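Local coordinates for protein putative tryptophan halogenase (Xanthomonas campestris pv. campestris, PDB 6Y1W) that is probably a flavin-dependent halogenase, using reduced FAD and oxygen to attach a halogen to an organic substrate, and was crystallised here without its flavin, at residues D239-D247 with F406-P416. Numbering follows the deposited sequence. Where two conformers were deposited one is given.
Sequences DWSRWLFAD and FWRDCASMEIP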
loop_
_atom_site.group_PDB
_atom_site.type_symbol
_atom_site.label_atom_id
_atom_site.label_comp_id
_atom_site.label_asym_id
_atom_site.label_seq_id
_atom_site.Cartn_x
_atom_site.Cartn_y
_atom_site.Cartn_z
ATOM N N ASP A 239 -17.434 14.395 -14.262
ATOM C CA ASP A 239 -18.239 13.627 -15.206
ATOM C C ASP A 239 -17.389 12.522 -15.818
ATOM O O ASP A 239 -16.371 12.801 -16.470
ATOM C CB ASP A 239 -18.768 14.574 -16.278
ATOM C CG ASP A 239 -19.583 13.891 -17.340
ATOM O OD1 ASP A 239 -20.024 12.727 -17.168
ATOM O OD2 ASP A 239 -19.810 14.544 -18.370
ATOM N N TRP A 240 -17.808 11.263 -15.642
ATOM C CA TRP A 240 -17.053 10.158 -16.201
ATOM C C TRP A 240 -17.777 9.531 -17.382
ATOM O O TRP A 240 -17.336 8.482 -17.875
ATOM C CB TRP A 240 -16.761 9.107 -15.126
ATOM C CG TRP A 240 -15.766 9.529 -14.062
ATOM C CD1 TRP A 240 -14.843 10.536 -14.135
ATOM C CD2 TRP A 240 -15.610 8.932 -12.761
ATOM N NE1 TRP A 240 -14.117 10.598 -12.955
ATOM C CE2 TRP A 240 -14.563 9.623 -12.102
ATOM C CE3 TRP A 240 -16.252 7.883 -12.096
ATOM C CZ2 TRP A 240 -14.151 9.299 -10.809
ATOM C CZ3 TRP A 240 -15.819 7.557 -10.812
ATOM C CH2 TRP A 240 -14.789 8.268 -10.192
ATOM N N SER A 241 -18.827 10.188 -17.890
ATOM C CA SER A 241 -19.611 9.607 -18.988
ATOM C C SER A 241 -18.839 9.551 -20.312
ATOM O O SER A 241 -19.229 8.777 -21.206
ATOM C CB SER A 241 -20.945 10.351 -19.139
ATOM O OG SER A 241 -20.752 11.675 -19.609
ATOM N N ARG A 242 -17.707 10.269 -20.452
ATOM C CA ARG A 242 -16.869 10.063 -21.638
ATOM C C ARG A 242 -16.277 8.663 -21.706
ATOM O O ARG A 242 -15.906 8.210 -22.795
ATOM C CB ARG A 242 -15.707 11.091 -21.716
ATOM C CG ARG A 242 -14.582 10.922 -20.655
ATOM C CD ARG A 242 -13.483 12.028 -20.766
ATOM N NE ARG A 242 -14.050 13.368 -20.927
ATOM C CZ ARG A 242 -13.968 14.104 -22.038
ATOM N NH1 ARG A 242 -14.519 15.307 -22.078
ATOM N NH2 ARG A 242 -13.343 13.640 -23.111
ATOM N N TRP A 243 -16.182 7.953 -20.561
ATOM C CA TRP A 243 -15.617 6.607 -20.533
ATOM C C TRP A 243 -16.643 5.528 -20.235
ATOM O O TRP A 243 -16.380 4.356 -20.522
ATOM C CB TRP A 243 -14.528 6.491 -19.464
ATOM C CG TRP A 243 -13.356 7.424 -19.681
ATOM C CD1 TRP A 243 -12.563 7.498 -20.800
ATOM C CD2 TRP A 243 -12.861 8.398 -18.755
ATOM N NE1 TRP A 243 -11.581 8.472 -20.611
ATOM C CE2 TRP A 243 -11.754 9.037 -19.369
ATOM C CE3 TRP A 243 -13.247 8.795 -17.463
ATOM C CZ2 TRP A 243 -11.026 10.056 -18.736
ATOM C CZ3 TRP A 243 -12.510 9.817 -16.822
ATOM C CH2 TRP A 243 -11.409 10.423 -17.468
ATOM N N LEU A 244 -17.753 5.883 -19.602
ATOM C CA LEU A 244 -18.704 4.911 -19.065
ATOM C C LEU A 244 -20.083 5.364 -19.509
ATOM O O LEU A 244 -20.554 6.415 -19.075
ATOM C CB LEU A 244 -18.595 4.834 -17.532
ATOM C CG LEU A 244 -17.267 4.215 -17.057
ATOM C CD1 LEU A 244 -17.177 4.402 -15.519
ATOM C CD2 LEU A 244 -17.216 2.731 -17.483
ATOM N N PHE A 245 -20.728 4.569 -20.375
ATOM C CA PHE A 245 -21.921 5.036 -21.078
ATOM C C PHE A 245 -23.244 4.660 -20.414
ATOM O O PHE A 245 -24.289 5.218 -20.780
ATOM C CB PHE A 245 -21.943 4.490 -22.529
ATOM C CG PHE A 245 -20.655 4.717 -23.286
ATOM C CD1 PHE A 245 -19.794 5.764 -22.970
ATOM C CD2 PHE A 245 -20.302 3.852 -24.318
ATOM C CE1 PHE A 245 -18.587 5.944 -23.692
ATOM C CE2 PHE A 245 -19.119 4.032 -25.028
ATOM C CZ PHE A 245 -18.272 5.069 -24.718
ATOM N N ALA A 246 -23.256 3.697 -19.489
ATOM C CA ALA A 246 -24.522 3.320 -18.851
ATOM C C ALA A 246 -25.080 4.442 -17.984
ATOM O O ALA A 246 -24.337 5.165 -17.321
ATOM C CB ALA A 246 -24.288 2.072 -17.999
ATOM N N ASP A 247 -26.403 4.587 -18.008
ATOM C CA ASP A 247 -27.052 5.638 -17.229
ATOM C C ASP A 247 -28.449 5.222 -16.799
ATOM O O ASP A 247 -29.150 6.039 -16.179
ATOM C CB ASP A 247 -27.118 6.938 -18.039
ATOM C CG ASP A 247 -27.967 6.806 -19.308
ATOM O OD1 ASP A 247 -28.594 5.759 -19.556
ATOM O OD2 ASP A 247 -27.993 7.769 -20.106
ATOM N N PHE A 406 -22.333 0.324 -29.913
ATOM C CA PHE A 406 -21.960 0.431 -28.505
ATOM C C PHE A 406 -20.600 -0.217 -28.235
ATOM O O PHE A 406 -19.691 0.424 -27.699
ATOM C CB PHE A 406 -23.053 -0.222 -27.635
ATOM C CG PHE A 406 -22.718 -0.238 -26.152
ATOM C CD1 PHE A 406 -23.050 0.830 -25.349
ATOM C CD2 PHE A 406 -22.133 -1.348 -25.602
ATOM C CE1 PHE A 406 -22.753 0.792 -23.967
ATOM C CE2 PHE A 406 -21.818 -1.420 -24.229
ATOM C CZ PHE A 406 -22.155 -0.326 -23.408
ATOM N N TRP A 407 -20.412 -1.469 -28.657
ATOM C CA TRP A 407 -19.126 -2.118 -28.391
ATOM C C TRP A 407 -17.987 -1.515 -29.218
ATOM O O TRP A 407 -16.849 -1.458 -28.747
ATOM C CB TRP A 407 -19.223 -3.629 -28.632
ATOM C CG TRP A 407 -20.053 -4.260 -27.547
ATOM C CD1 TRP A 407 -21.298 -4.842 -27.686
ATOM C CD2 TRP A 407 -19.745 -4.305 -26.136
ATOM N NE1 TRP A 407 -21.747 -5.280 -26.443
ATOM C CE2 TRP A 407 -20.825 -4.938 -25.486
ATOM C CE3 TRP A 407 -18.649 -3.884 -25.373
ATOM C CZ2 TRP A 407 -20.843 -5.176 -24.097
ATOM C CZ3 TRP A 407 -18.668 -4.133 -23.953
ATOM C CH2 TRP A 407 -19.762 -4.751 -23.358
ATOM N N ARG A 408 -18.248 -1.120 -30.468
ATOM C CA ARG A 408 -17.185 -0.468 -31.239
ATOM C C ARG A 408 -16.748 0.817 -30.561
ATOM O O ARG A 408 -15.544 1.138 -30.536
ATOM C CB ARG A 408 -17.658 -0.178 -32.669
ATOM C CG ARG A 408 -17.840 -1.456 -33.499
ATOM C CD ARG A 408 -18.127 -1.098 -34.991
ATOM N NE ARG A 408 -19.404 -0.417 -35.241
ATOM C CZ ARG A 408 -20.598 -1.001 -35.401
ATOM N NH1 ARG A 408 -20.746 -2.327 -35.269
ATOM N NH2 ARG A 408 -21.663 -0.256 -35.680
ATOM N N ASP A 409 -17.709 1.557 -30.001
ATOM C CA ASP A 409 -17.362 2.805 -29.315
ATOM C C ASP A 409 -16.580 2.518 -28.031
ATOM O O ASP A 409 -15.587 3.197 -27.730
ATOM C CB ASP A 409 -18.610 3.627 -28.981
ATOM C CG ASP A 409 -19.289 4.218 -30.223
ATOM O OD1 ASP A 409 -18.758 4.083 -31.361
ATOM O OD2 ASP A 409 -20.370 4.786 -30.045
ATOM N N CYS A 410 -16.981 1.485 -27.282
ATOM C CA CYS A 410 -16.228 1.144 -26.067
ATOM C C CYS A 410 -14.797 0.745 -26.400
ATOM O O CYS A 410 -13.852 1.086 -25.676
ATOM C CB CYS A 410 -16.904 -0.017 -25.311
ATOM S SG CYS A 410 -18.479 0.329 -24.511
ATOM N N ALA A 411 -14.615 -0.008 -27.488
ATOM C CA ALA A 411 -13.286 -0.498 -27.831
ATOM C C ALA A 411 -12.385 0.610 -28.367
ATOM O O ALA A 411 -11.155 0.522 -28.240
ATOM C CB ALA A 411 -13.417 -1.637 -28.851
ATOM N N SER A 412 -12.969 1.644 -28.971
ATOM C CA SER A 412 -12.188 2.659 -29.684
ATOM C C SER A 412 -12.027 3.963 -28.904
ATOM O O SER A 412 -11.204 4.803 -29.297
ATOM C CB SER A 412 -12.846 2.940 -31.049
ATOM O OG SER A 412 -14.033 3.697 -30.892
ATOM N N MET A 413 -12.738 4.131 -27.793
ATOM C CA MET A 413 -12.706 5.387 -27.039
ATOM C C MET A 413 -11.317 5.641 -26.459
ATOM O O MET A 413 -10.559 4.709 -26.161
ATOM C CB MET A 413 -13.748 5.336 -25.911
ATOM C CG MET A 413 -13.416 4.328 -24.840
ATOM S SD MET A 413 -14.650 4.344 -23.489
ATOM C CE MET A 413 -14.141 2.907 -22.596
ATOM N N GLU A 414 -10.996 6.923 -26.236
ATOM C CA GLU A 414 -9.825 7.241 -25.428
ATOM C C GLU A 414 -10.086 6.855 -23.970
ATOM O O GLU A 414 -11.229 6.852 -23.524
ATOM C CB GLU A 414 -9.514 8.732 -25.508
ATOM C CG GLU A 414 -9.229 9.205 -26.921
ATOM C CD GLU A 414 -8.042 8.487 -27.538
ATOM O OE1 GLU A 414 -6.950 8.505 -26.925
ATOM O OE2 GLU A 414 -8.205 7.890 -28.629
ATOM N N ILE A 415 -9.022 6.480 -23.263
ATOM C CA ILE A 415 -9.146 6.038 -21.870
ATOM C C ILE A 415 -8.152 6.791 -20.993
ATOM O O ILE A 415 -7.173 7.379 -21.486
ATOM C CB ILE A 415 -8.930 4.516 -21.738
ATOM C CG1 ILE A 415 -7.583 4.103 -22.362
ATOM C CG2 ILE A 415 -10.166 3.802 -22.341
ATOM C CD1 ILE A 415 -7.077 2.671 -21.927
ATOM N N PRO A 416 -8.360 6.776 -19.674
ATOM C CA PRO A 416 -7.391 7.434 -18.780
ATOM C C PRO A 416 -6.007 6.833 -18.934
ATOM O O PRO A 416 -5.841 5.617 -19.067
ATOM C CB PRO A 416 -7.950 7.180 -17.375
ATOM C CG PRO A 416 -9.410 6.892 -17.577
ATOM C CD PRO A 416 -9.466 6.166 -18.921
HETATM O O HOH W 1 -13.275 8.611 -24.000
#
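F245 and W243 sit on the loop that joins two strands, 237-239 and 248-254, of this tryptophan-halogenase fold, and they pack on helix 405-412 and the turn leading from it into helix 417-429. F245 runs along helix 405-412 from CB, which lies 4.0 Å from CE1 of F406, to CZ. With the bond from CA to CB already directed toward the helix, a chi1 of -50° puts CG anti to the carbonyl carbon and lays the ring's CD2-CE2 edge along F406 and C410. CD2 meets the same F406 CE1, which comes in at the ring's edge. CE2 touches both CB of D409 and SG of C410, the sulfur 3.8 Å from CE2 in an oblique sulfur-aromatic contact. The far end, CZ, reaches SD of M413 at 3.9 Å, a Met-aromatic contact just past the helix's last turn. D409 turns its carboxylate elsewhere, with OD2 hydrogen-bonded to Y293 OH. M413 also lays its methyl CE 3.4 Å from the backbone O of W243. The W243 indole is sandwiched: CG of R242 lies over one face, P416 over the other, with P416 CD in a CH-pi contact 3.7 Å from the five-membered ring's centroid. One water ties the backbones together, donating to R242 O at 2.9 Å and to E414 O at 2.7 Å.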